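Probable benzoylformate decarboxylase (Rhodococcus jostii, PDB 7ORX) belongs to the thiamine diphosphate-dependent enzymes and binds thiamine diphosphate and a sodium ion, with four chains in its assembly. Local coordinates at residues 485-490 with 497-502; 508-513 with 520-525. All coordinates share one frame; numbering follows the deposited sequence.

Contact 1: residues 485-490 with 497-502; sequences DFVHLA and GTAVAT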
# COMPACT_ATOMS: atom_id res chain seq x y z
N ASP C 485 36.57 -12.26 -16.54
CA ASP C 485 37.72 -12.82 -15.80
C ASP C 485 37.55 -12.50 -14.31
O ASP C 485 37.86 -11.37 -13.92
CB ASP C 485 39.04 -12.27 -16.34
CG ASP C 485 40.28 -13.02 -15.85
OD1 ASP C 485 40.13 -13.86 -14.95
OD2 ASP C 485 41.41 -12.79 -16.40
N PHE C 486 37.14 -13.48 -13.50
CA PHE C 486 36.89 -13.33 -12.03
C PHE C 486 38.19 -13.09 -11.28
O PHE C 486 38.15 -12.51 -10.21
CB PHE C 486 36.14 -14.54 -11.48
CG PHE C 486 34.74 -14.55 -12.00
CD1 PHE C 486 33.75 -13.81 -11.37
CD2 PHE C 486 34.43 -15.20 -13.18
CE1 PHE C 486 32.47 -13.78 -11.88
CE2 PHE C 486 33.15 -15.15 -13.70
CZ PHE C 486 32.17 -14.44 -13.04
N VAL C 487 39.32 -13.53 -11.81
CA VAL C 487 40.64 -13.23 -11.20
C VAL C 487 40.86 -11.73 -11.28
O VAL C 487 41.20 -11.16 -10.27
CB VAL C 487 41.79 -14.03 -11.85
CG1 VAL C 487 43.15 -13.57 -11.36
CG2 VAL C 487 41.59 -15.53 -11.62
N HIS C 488 40.63 -11.11 -12.43
CA HIS C 488 40.75 -9.64 -12.63
C HIS C 488 39.76 -8.94 -11.70
O HIS C 488 40.13 -7.92 -11.11
CB HIS C 488 40.52 -9.24 -14.11
CG HIS C 488 41.77 -9.24 -14.92
ND1 HIS C 488 42.90 -8.58 -14.49
CD2 HIS C 488 42.06 -9.79 -16.13
CE1 HIS C 488 43.86 -8.74 -15.40
NE2 HIS C 488 43.38 -9.51 -16.40
N LEU C 489 38.55 -9.46 -11.55
CA LEU C 489 37.55 -8.82 -10.67
C LEU C 489 38.03 -8.91 -9.22
O LEU C 489 38.06 -7.88 -8.57
CB LEU C 489 36.19 -9.47 -10.87
CG LEU C 489 35.52 -9.19 -12.22
CD1 LEU C 489 34.06 -9.59 -12.14
CD2 LEU C 489 35.59 -7.72 -12.60
N ALA C 490 38.46 -10.08 -8.78
CA ALA C 490 38.99 -10.29 -7.41
C ALA C 490 40.12 -9.30 -7.13
O ALA C 490 40.13 -8.68 -6.08
CB ALA C 490 39.46 -11.71 -7.23
N GLY C 497 43.33 -13.97 -6.38
CA GLY C 497 42.56 -14.93 -7.19
C GLY C 497 43.43 -15.75 -8.10
O GLY C 497 44.41 -15.22 -8.57
N THR C 498 43.08 -17.02 -8.34
CA THR C 498 43.73 -17.90 -9.34
C THR C 498 42.63 -18.58 -10.16
O THR C 498 41.55 -18.76 -9.61
CB THR C 498 44.74 -18.86 -8.68
OG1 THR C 498 44.27 -20.21 -8.69
CG2 THR C 498 45.09 -18.47 -7.26
N ALA C 499 42.87 -18.87 -11.44
CA ALA C 499 42.02 -19.66 -12.35
C ALA C 499 42.64 -21.05 -12.52
O ALA C 499 43.85 -21.18 -12.56
CB ALA C 499 41.87 -18.97 -13.69
N VAL C 500 41.81 -22.05 -12.73
CA VAL C 500 42.14 -23.48 -12.52
C VAL C 500 41.20 -24.24 -13.44
O VAL C 500 40.07 -23.77 -13.60
CB VAL C 500 41.95 -23.78 -11.02
CG1 VAL C 500 41.08 -24.98 -10.73
CG2 VAL C 500 43.27 -23.88 -10.29
N ALA C 501 41.63 -25.32 -14.08
CA ALA C 501 40.77 -26.04 -15.04
C ALA C 501 40.97 -27.56 -14.93
O ALA C 501 40.30 -28.29 -15.68
CB ALA C 501 41.07 -25.54 -16.44
N THR C 502 41.85 -28.03 -14.04
CA THR C 502 42.05 -29.49 -13.81
C THR C 502 41.96 -29.78 -12.32
O THR C 502 42.20 -28.88 -11.55
CB THR C 502 43.41 -29.96 -14.33
OG1 THR C 502 44.35 -29.48 -13.37
CG2 THR C 502 43.74 -29.46 -15.72
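Ala490, which rests its methyl near Gly497 (CB to Gly497 CA 4.5 Å), has its backbone N bonded to Phe486 O at 2.8 Å in the first turn of helix 486-493. Asp485 N-caps that helix through a long and bent bond: Val487 N donates to Asp485 OD1 at 3.3 Å, meeting the oxygen from above the carboxylate plane. The contact with 497-500 itself is carried by Val487, whose two methyls lie against the strand's backbone. Val487 CG1, anti to the backbone N (chi1 172°), lies 3.5 Å from Gly497 O. Val487 CG2 comes up to the next peptide, 3.5 Å from Thr498 C, and also meets Ala499 CB at 4.0 Å. Helix and strand run antiparallel (173°), their axes 7.3 Å apart; helix 486-493 precedes strand 496-500, the last strand at one edge of the parallel sheet within this chain, in the alpha/beta C-terminal domain. Thr498 directs its CB away from this helix and touches Ala509 of helix 503-515. On another side of helix 486-493, His488 meets His488 of a second subunit.

Contact 2: residues 508-513 with 520-525; sequences TAFKSA and TLIEVR
Ile522 fills the middle of this interface, reaching from strand 520-525 to Ala509, Phe510 and Ala513 of helix 503-515. Its CG1 is turned anti to the carbonyl carbon (chi1 -64°), and the extended chi2 carries CD1 to the helix backbone, where it lies 3.8 Å from Phe510 CA. The same methyl is 4.0 Å from Ala513 CB, while Ile522 CG1 lies 4.2 Å from Ala509 CB. Ala509 and Ala513, one turn apart, both direct their methyls at the strand. Phe510 starts away from the strand, yet its ring still offers its edge to Ile522: CD1 of the isoleucine sits near the ring plane, 4.3 Å from Phe510 CD1. One end of the contact is closed by Thr520, whose OG1 lies 3.5 Å from Ala513 CB and whose CG2 is 4.2 Å from Ala513 CA.

Farther out, Phe510 meets the ring of Phe506 with the planes about 20° apart and also touches Ala369. The strand is held in the sheet by backbone bonds from Thr520 and Ile522 to Ile453 on one flank and from Leu521 to Arg496 on the other. In chain order, helix 503-515 is the connection of a beta-alpha-beta crossover from strand 496-500 to its neighbour 520-525, and here it runs nearly antiparallel to the second strand (167°), with the axes 9.2 Å apart. No hydrogen bond joins the two segments. The backbone bonds of the helix run along it and those of the strand go to its sheet neighbours, so the buried, largely apolar fit between them depends on shape and burial, not on directional bonds.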
# COMPACT_ATOMS: atom_id res chain seq x y z
N THR C 508 45.38 -28.21 -5.45
CA THR C 508 46.52 -27.35 -5.02
C THR C 508 45.99 -25.98 -4.56
O THR C 508 46.25 -25.63 -3.40
CB THR C 508 47.56 -27.19 -6.14
OG1 THR C 508 48.16 -28.48 -6.36
CG2 THR C 508 48.65 -26.18 -5.83
N ALA C 509 45.29 -25.25 -5.44
CA ALA C 509 44.75 -23.89 -5.19
C ALA C 509 43.87 -23.91 -3.94
O ALA C 509 43.97 -22.98 -3.14
CB ALA C 509 44.04 -23.38 -6.43
N PHE C 510 43.06 -24.96 -3.79
CA PHE C 510 42.12 -25.15 -2.66
C PHE C 510 42.90 -25.40 -1.37
O PHE C 510 42.57 -24.72 -0.39
CB PHE C 510 41.14 -26.29 -2.94
CG PHE C 510 39.99 -26.43 -1.99
CD1 PHE C 510 39.19 -25.34 -1.65
CD2 PHE C 510 39.68 -27.66 -1.44
CE1 PHE C 510 38.12 -25.48 -0.78
CE2 PHE C 510 38.63 -27.79 -0.55
CZ PHE C 510 37.85 -26.71 -0.22
N LYS C 511 43.86 -26.32 -1.35
CA LYS C 511 44.67 -26.65 -0.15
C LYS C 511 45.30 -25.36 0.37
O LYS C 511 45.34 -25.15 1.62
CB LYS C 511 45.79 -27.64 -0.49
CG LYS C 511 46.20 -28.58 0.63
CD LYS C 511 47.35 -28.08 1.46
CE LYS C 511 48.69 -28.29 0.80
NZ LYS C 511 49.09 -29.70 0.98
N SER C 512 45.72 -24.52 -0.57
CA SER C 512 46.40 -23.22 -0.36
C SER C 512 45.43 -22.20 0.22
O SER C 512 45.74 -21.62 1.27
CB SER C 512 46.95 -22.74 -1.67
OG SER C 512 47.78 -21.60 -1.48
N ALA C 513 44.30 -21.99 -0.47
CA ALA C 513 43.17 -21.11 -0.05
C ALA C 513 42.72 -21.43 1.37
O ALA C 513 42.48 -20.48 2.08
CB ALA C 513 42.01 -21.24 -1.01
N THR C 520 40.30 -15.43 -0.52
CA THR C 520 40.88 -16.10 -1.72
C THR C 520 39.73 -16.49 -2.64
O THR C 520 38.68 -16.91 -2.13
CB THR C 520 41.66 -17.35 -1.32
OG1 THR C 520 40.89 -18.01 -0.32
CG2 THR C 520 43.01 -16.99 -0.74
N LEU C 521 39.93 -16.31 -3.93
CA LEU C 521 38.96 -16.69 -4.97
C LEU C 521 39.63 -17.69 -5.89
O LEU C 521 40.72 -17.39 -6.38
CB LEU C 521 38.59 -15.44 -5.77
CG LEU C 521 37.57 -15.71 -6.86
CD1 LEU C 521 36.51 -14.62 -6.88
CD2 LEU C 521 38.24 -15.87 -8.20
N ILE C 522 38.98 -18.82 -6.14
CA ILE C 522 39.41 -19.79 -7.18
C ILE C 522 38.37 -19.76 -8.28
O ILE C 522 37.25 -20.05 -7.99
CB ILE C 522 39.51 -21.18 -6.57
CG1 ILE C 522 40.59 -21.24 -5.50
CG2 ILE C 522 39.73 -22.21 -7.63
CD1 ILE C 522 40.37 -22.35 -4.50
N GLU C 523 38.75 -19.43 -9.51
CA GLU C 523 37.83 -19.51 -10.67
C GLU C 523 38.04 -20.88 -11.27
O GLU C 523 39.11 -21.12 -11.74
CB GLU C 523 38.10 -18.39 -11.66
CG GLU C 523 37.20 -18.46 -12.87
CD GLU C 523 37.55 -17.49 -14.01
OE1 GLU C 523 38.39 -16.59 -13.79
OE2 GLU C 523 36.98 -17.63 -15.13
N VAL C 524 37.10 -21.79 -11.15
CA VAL C 524 37.17 -23.15 -11.75
C VAL C 524 36.45 -23.05 -13.08
O VAL C 524 35.34 -22.59 -13.08
CB VAL C 524 36.47 -24.20 -10.87
CG1 VAL C 524 36.50 -25.56 -11.52
CG2 VAL C 524 37.08 -24.25 -9.49
N ARG C 525 37.07 -23.50 -14.16
CA ARG C 525 36.38 -23.70 -15.45
C ARG C 525 35.60 -25.01 -15.34
O ARG C 525 36.22 -26.05 -15.06
CB ARG C 525 37.40 -23.70 -16.60
CG ARG C 525 36.77 -23.39 -17.94
CD ARG C 525 36.74 -24.60 -18.84
NE ARG C 525 37.90 -24.66 -19.74
CZ ARG C 525 37.91 -24.33 -21.05
NH1 ARG C 525 36.80 -23.90 -21.64
NH2 ARG C 525 39.02 -24.45 -21.76

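Overall arrangement
The two contacts follow one another along the chain, contact 1 closing before contact 2 opens, and their centres lie about 8 Å apart. Both use the same parallel sheet of the C-terminal thiamine diphosphate-binding domain: strands 496-500 and 520-525 are neighbours, joined by Thr498 O to Glu523 N at 2.9 Å and Val500 O to Arg525 N at 3.1 Å. Helices 486-493 and 503-515 pack on opposite faces of this pair, making a three-layered edge to the domain, with Leu521 touching Phe486 and Ala490 on the side of contact 1. Phe486 also touches Asp431, a sodium ligand, so the layer of contact 1 adjoins the metal site.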